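Long-range contacts in RhCC (Rhodococcus jostii, PDB 4U5R), which is a magnesium-binding member of the tautomerase superfamily that probably acts as an unusual cofactor-independent oxygenase: residues B[85-90]-B[99-104]; B[6-11]-B[60-65]. The protein carries 1 engineered substitution. One frame throughout, in Å; residues are numbered along the deposited sequence.

Contact 1 (B[85-90]-B[99-104]); sequences VAEEKL and YDWEIH
Ile-103, Glu-87 and Trp-101 carry most of the surface that helix 85-90 and strand 100-104 bury against each other. The two segment axes stay 10.7 Å apart at their closest and run at 144°, a helix packed nearly antiparallel on the strand at the usual helix-to-sheet distance. Glu-87 reaches over with a bent chain: CG lies anti to its carbonyl carbon and chi2 of -73° folds the carboxylate toward the strand, although its CB does not itself point there. OE1 takes the indole N-H of Trp-101, NE1 to OE1 being 2.7 Å with an N-H...O angle of 161°. The acceptor uses its syn lone pair and lies almost in the indole plane, so the bond meets the ring at its edge, with the carboxylate plane well tilted from the indole. Trp-101 holds its CG in the crowded position between backbone N and carbonyl carbon; this chi1 and the turn about chi2 together point NE1 at the helix. The other oxygen, OE2 of Glu-87, rests 3.3 Å from CG2 of Ile-103, a tip-to-tip touch of carboxylate and methyl. The second branch of Ile-103, extended with CG1 anti to the backbone N, carries CD1 towards Leu-90, to 4.0 Å from its CD1, the two side chains crossing obliquely; CB of Ala-86 is a looser neighbour of the same methyl. Helix 76-90 leads into strand 100-107 as the second half of a beta-alpha-beta unit; Ile-103 also packs on Ile-64 and Leu-66 of strand 61-68, and on its other edge strand 100-107 pairs antiparallel with a strand of the second subunit, whose Arg-114 packs on Glu-87.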
# COMPACT_ATOMS: atom_id res chain seq x y z
N VAL B 85 -19.27 -9.98 0.97
CA VAL B 85 -18.94 -10.94 -0.07
C VAL B 85 -17.46 -11.35 -0.04
O VAL B 85 -17.12 -12.52 -0.25
CB VAL B 85 -19.31 -10.38 -1.45
CG1 VAL B 85 -18.89 -11.34 -2.54
CG2 VAL B 85 -20.81 -10.14 -1.52
N ALA B 86 -16.57 -10.40 0.26
CA ALA B 86 -15.15 -10.71 0.40
C ALA B 86 -14.93 -11.78 1.47
O ALA B 86 -14.19 -12.73 1.23
CB ALA B 86 -14.38 -9.45 0.75
N GLU B 87 -15.57 -11.63 2.62
CA GLU B 87 -15.38 -12.59 3.71
C GLU B 87 -15.95 -13.95 3.32
O GLU B 87 -15.40 -14.99 3.67
CB GLU B 87 -16.02 -12.09 5.01
CG GLU B 87 -15.38 -10.85 5.60
CD GLU B 87 -14.02 -11.09 6.22
OE1 GLU B 87 -13.58 -12.27 6.31
OE2 GLU B 87 -13.39 -10.10 6.63
N GLU B 88 -17.05 -13.92 2.57
CA GLU B 88 -17.67 -15.14 2.08
C GLU B 88 -16.72 -15.96 1.19
O GLU B 88 -16.65 -17.18 1.33
CB GLU B 88 -18.97 -14.80 1.32
CG GLU B 88 -20.19 -14.68 2.23
CD GLU B 88 -21.43 -14.19 1.51
OE1 GLU B 88 -21.40 -14.03 0.27
OE2 GLU B 88 -22.45 -13.94 2.20
N LYS B 89 -15.98 -15.29 0.31
CA LYS B 89 -15.02 -15.97 -0.57
C LYS B 89 -13.78 -16.46 0.17
O LYS B 89 -13.21 -17.50 -0.16
CB LYS B 89 -14.58 -15.04 -1.70
CG LYS B 89 -15.72 -14.44 -2.50
CD LYS B 89 -16.57 -15.55 -3.11
CE LYS B 89 -17.63 -14.98 -4.04
NZ LYS B 89 -18.37 -16.05 -4.78
N LEU B 90 -13.35 -15.70 1.18
CA LEU B 90 -12.15 -16.02 1.93
C LEU B 90 -12.33 -17.18 2.90
O LEU B 90 -11.39 -17.94 3.15
CB LEU B 90 -11.67 -14.80 2.72
CG LEU B 90 -11.17 -13.57 1.97
CD1 LEU B 90 -10.96 -12.44 2.96
CD2 LEU B 90 -9.89 -13.86 1.23
N TYR B 99 -7.18 -20.12 10.65
CA TYR B 99 -6.32 -18.94 10.69
C TYR B 99 -7.00 -17.75 11.35
O TYR B 99 -8.23 -17.65 11.38
CB TYR B 99 -5.91 -18.52 9.27
CG TYR B 99 -5.01 -19.51 8.58
CD1 TYR B 99 -3.68 -19.63 8.94
CD2 TYR B 99 -5.50 -20.33 7.58
CE1 TYR B 99 -2.84 -20.53 8.31
CE2 TYR B 99 -4.67 -21.25 6.94
CZ TYR B 99 -3.35 -21.35 7.32
OH TYR B 99 -2.53 -22.25 6.70
N ASP B 100 -6.18 -16.84 11.87
CA ASP B 100 -6.65 -15.52 12.29
C ASP B 100 -6.44 -14.60 11.11
O ASP B 100 -5.53 -14.83 10.31
CB ASP B 100 -5.88 -15.04 13.52
CG ASP B 100 -6.12 -15.91 14.72
OD1 ASP B 100 -7.28 -16.34 14.91
OD2 ASP B 100 -5.16 -16.17 15.46
N TRP B 101 -7.27 -13.57 10.96
CA TRP B 101 -7.13 -12.71 9.78
C TRP B 101 -7.76 -11.34 9.95
O TRP B 101 -8.57 -11.09 10.85
CB TRP B 101 -7.70 -13.41 8.51
CG TRP B 101 -9.20 -13.39 8.36
CD1 TRP B 101 -9.93 -12.65 7.47
CD2 TRP B 101 -10.15 -14.15 9.12
NE1 TRP B 101 -11.27 -12.90 7.64
CE2 TRP B 101 -11.43 -13.82 8.65
CE3 TRP B 101 -10.03 -15.09 10.16
CZ2 TRP B 101 -12.60 -14.38 9.18
CZ3 TRP B 101 -11.18 -15.64 10.69
CH2 TRP B 101 -12.45 -15.28 10.20
N GLU B 102 -7.35 -10.44 9.06
CA GLU B 102 -7.80 -9.06 9.03
C GLU B 102 -7.72 -8.58 7.58
O GLU B 102 -6.81 -8.95 6.85
CB GLU B 102 -6.95 -8.17 9.95
CG GLU B 102 -7.42 -6.72 9.99
CD GLU B 102 -6.61 -5.84 10.93
OE1 GLU B 102 -5.48 -6.20 11.31
OE2 GLU B 102 -7.10 -4.74 11.27
N ILE B 103 -8.68 -7.75 7.18
CA ILE B 103 -8.77 -7.24 5.82
C ILE B 103 -9.14 -5.78 5.85
O ILE B 103 -9.95 -5.36 6.69
CB ILE B 103 -9.83 -7.99 4.98
CG1 ILE B 103 -9.81 -7.52 3.52
CG2 ILE B 103 -11.23 -7.80 5.57
CD1 ILE B 103 -10.55 -8.46 2.56
N HIS B 104 -8.55 -5.00 4.95
CA HIS B 104 -9.05 -3.65 4.71
C HIS B 104 -8.85 -3.21 3.26
O HIS B 104 -8.05 -3.77 2.52
CB HIS B 104 -8.42 -2.64 5.70
CG HIS B 104 -7.00 -2.26 5.42
ND1 HIS B 104 -5.93 -3.07 5.72
CD2 HIS B 104 -6.47 -1.10 4.95
CE1 HIS B 104 -4.80 -2.46 5.40
NE2 HIS B 104 -5.10 -1.26 4.93

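Contact 2 (B[6-11]-B[60-65]); sequences FTPENA and NFVRIR
Two backbone hydrogen bonds join Phe-6 and Arg-63 as an antiparallel hydrogen-bonded pair. Phe-6 N gives to Arg-63 O at 2.9 Å, nearly straight at 169°; Arg-63 N returns a bond to Phe-6 O at 3.0 Å, more bent at 149°. Both donors lie in the plane of the carbonyl they address. Phe-6 O is approached a second time by CA of Val-62, 3.3 Å away in a CA-H...O contact. On the same strand as Phe-6, the hydroxyl of Thr-7 donates from OG1 to O of Pro-8 at 3.0 Å from above the carbonyl plane, and Ala-11 N bonds to that oxygen too, closing the type II turn from Pro-8 to Ala-11.

Around these bonds, Phe-6 and Arg-63 start on one face of the sheet, but their side chains diverge. With CG anti to the carbonyl carbon, the Phe-6 ring turns an edge to the partner strand and brings CD2 to 3.3 Å from Arg-63 O, in the ring plane. Arg-63 bends at chi2 (55°) and leads its guanidinium away to Glu-102, by a salt bridge, and to His-104. Farther along, the Pro-8 ring crosses Val-62 at about a right angle: its CD is 4.0 Å from CG2 of Val-62 and 3.4 Å from Phe-61 O. Tyr-99 packs on Pro-8 from the adjoining loop, and Tyr-2 of the second subunit packs on Phe-6.

Strand 2-8 thus lies antiparallel to 61-68 at the centre of the four strands this chain gives to a mixed sheet, ordered 40-46, 2-8, 61-68, 100-107. Such pairing of the two inner strands, each the opening strand of a beta-alpha-beta unit, is characteristic of the tautomerase superfamily fold.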
# COMPACT_ATOMS: atom_id res chain seq x y z
N PHE B 6 -1.07 -11.78 2.62
CA PHE B 6 0.12 -12.15 3.38
C PHE B 6 -0.18 -13.36 4.24
O PHE B 6 -1.02 -13.27 5.13
CB PHE B 6 0.57 -10.99 4.27
CG PHE B 6 0.96 -9.75 3.51
CD1 PHE B 6 2.27 -9.57 3.10
CD2 PHE B 6 0.04 -8.74 3.27
CE1 PHE B 6 2.65 -8.42 2.44
CE2 PHE B 6 0.40 -7.59 2.60
CZ PHE B 6 1.71 -7.43 2.18
N THR B 7 0.49 -14.48 3.99
CA THR B 7 0.21 -15.75 4.68
C THR B 7 1.42 -16.34 5.39
O THR B 7 2.56 -16.06 5.01
CB THR B 7 -0.28 -16.83 3.70
OG1 THR B 7 0.82 -17.28 2.90
CG2 THR B 7 -1.39 -16.31 2.80
N PRO B 8 1.19 -17.19 6.41
CA PRO B 8 2.28 -18.05 6.87
C PRO B 8 2.89 -18.76 5.69
O PRO B 8 2.13 -19.14 4.78
CB PRO B 8 1.59 -19.04 7.81
CG PRO B 8 0.39 -18.31 8.30
CD PRO B 8 -0.06 -17.42 7.17
N GLU B 9 4.21 -18.94 5.68
CA GLU B 9 4.88 -19.65 4.61
C GLU B 9 4.19 -20.97 4.30
O GLU B 9 3.85 -21.71 5.21
CB GLU B 9 6.34 -19.93 4.97
CG GLU B 9 7.34 -18.96 4.40
CD GLU B 9 8.74 -19.52 4.47
OE1 GLU B 9 9.16 -19.92 5.57
OE2 GLU B 9 9.41 -19.59 3.41
N ASN B 10 3.97 -21.22 3.02
CA ASN B 10 3.46 -22.51 2.53
C ASN B 10 2.03 -22.83 2.97
O ASN B 10 1.58 -23.98 2.86
CB ASN B 10 4.42 -23.64 2.94
CG ASN B 10 5.88 -23.34 2.58
OD1 ASN B 10 6.77 -23.44 3.42
ND2 ASN B 10 6.12 -22.95 1.34
N ALA B 11 1.28 -21.83 3.42
CA ALA B 11 -0.11 -22.04 3.80
C ALA B 11 -0.96 -22.55 2.64
O ALA B 11 -1.82 -23.42 2.83
CB ALA B 11 -0.72 -20.74 4.35
N ASN B 60 0.17 -17.73 12.58
CA ASN B 60 -1.11 -18.29 12.17
C ASN B 60 -2.04 -17.16 11.72
O ASN B 60 -3.26 -17.23 11.86
CB ASN B 60 -1.72 -19.11 13.31
CG ASN B 60 -2.91 -19.95 12.86
OD1 ASN B 60 -2.85 -20.67 11.87
ND2 ASN B 60 -4.02 -19.84 13.59
N PHE B 61 -1.45 -16.14 11.12
CA PHE B 61 -2.20 -14.94 10.81
C PHE B 61 -2.11 -14.58 9.33
O PHE B 61 -1.02 -14.53 8.76
CB PHE B 61 -1.69 -13.79 11.69
CG PHE B 61 -2.52 -12.53 11.61
CD1 PHE B 61 -3.65 -12.37 12.39
CD2 PHE B 61 -2.14 -11.49 10.77
CE1 PHE B 61 -4.41 -11.21 12.32
CE2 PHE B 61 -2.89 -10.33 10.70
CZ PHE B 61 -4.03 -10.19 11.47
N VAL B 62 -3.28 -14.36 8.71
CA VAL B 62 -3.36 -13.95 7.32
C VAL B 62 -3.82 -12.49 7.25
O VAL B 62 -4.89 -12.14 7.73
CB VAL B 62 -4.31 -14.86 6.51
CG1 VAL B 62 -4.44 -14.35 5.07
CG2 VAL B 62 -3.82 -16.31 6.53
N ARG B 63 -2.99 -11.62 6.66
CA ARG B 63 -3.35 -10.21 6.52
C ARG B 63 -3.65 -9.89 5.06
O ARG B 63 -2.82 -10.14 4.19
CB ARG B 63 -2.22 -9.32 7.06
CG ARG B 63 -2.57 -7.84 7.26
CD ARG B 63 -3.78 -7.71 8.16
NE ARG B 63 -4.01 -6.32 8.56
CZ ARG B 63 -4.72 -5.43 7.88
NH1 ARG B 63 -5.27 -5.73 6.71
NH2 ARG B 63 -4.84 -4.20 8.39
N ILE B 64 -4.83 -9.32 4.79
CA ILE B 64 -5.27 -9.00 3.43
C ILE B 64 -5.45 -7.49 3.28
O ILE B 64 -6.04 -6.84 4.15
CB ILE B 64 -6.61 -9.69 3.07
CG1 ILE B 64 -6.57 -11.20 3.35
CG2 ILE B 64 -7.01 -9.33 1.63
CD1 ILE B 64 -7.34 -11.58 4.63
N ARG B 65 -4.94 -6.93 2.19
CA ARG B 65 -5.13 -5.51 1.91
C ARG B 65 -5.44 -5.34 0.44
O ARG B 65 -4.80 -5.97 -0.38
CB ARG B 65 -3.89 -4.69 2.29
CG ARG B 65 -4.06 -3.20 2.04
CD ARG B 65 -2.72 -2.47 1.97
NE ARG B 65 -2.98 -1.03 1.91
CZ ARG B 65 -3.32 -0.38 0.81
NH1 ARG B 65 -3.40 -1.03 -0.35
NH2 ARG B 65 -3.57 0.93 0.87

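From the N terminus, strand 2-8 opens the chain; helix 14-32, strand 40-46 and the small hairpin 51-53/56-57 follow before contact 2 closes this long loop by seating 60-65 beside 6-11. The chain finishes strand 61-68 and runs through helix 76-90, and contact 1 closes a much shorter excursion, eight residues, by bringing 99-104 under 85-90. The two loops are in series, neither nested nor crossed. Their centres lie 11 Å apart, and the strands meet directly: Val-62 N is 2.8 Å from Asp-100 O, probably a hydrogen bond. Contact 2 thus joins the two beta-alpha-beta halves within the sheet, while contact 1 fastens the second helix onto it.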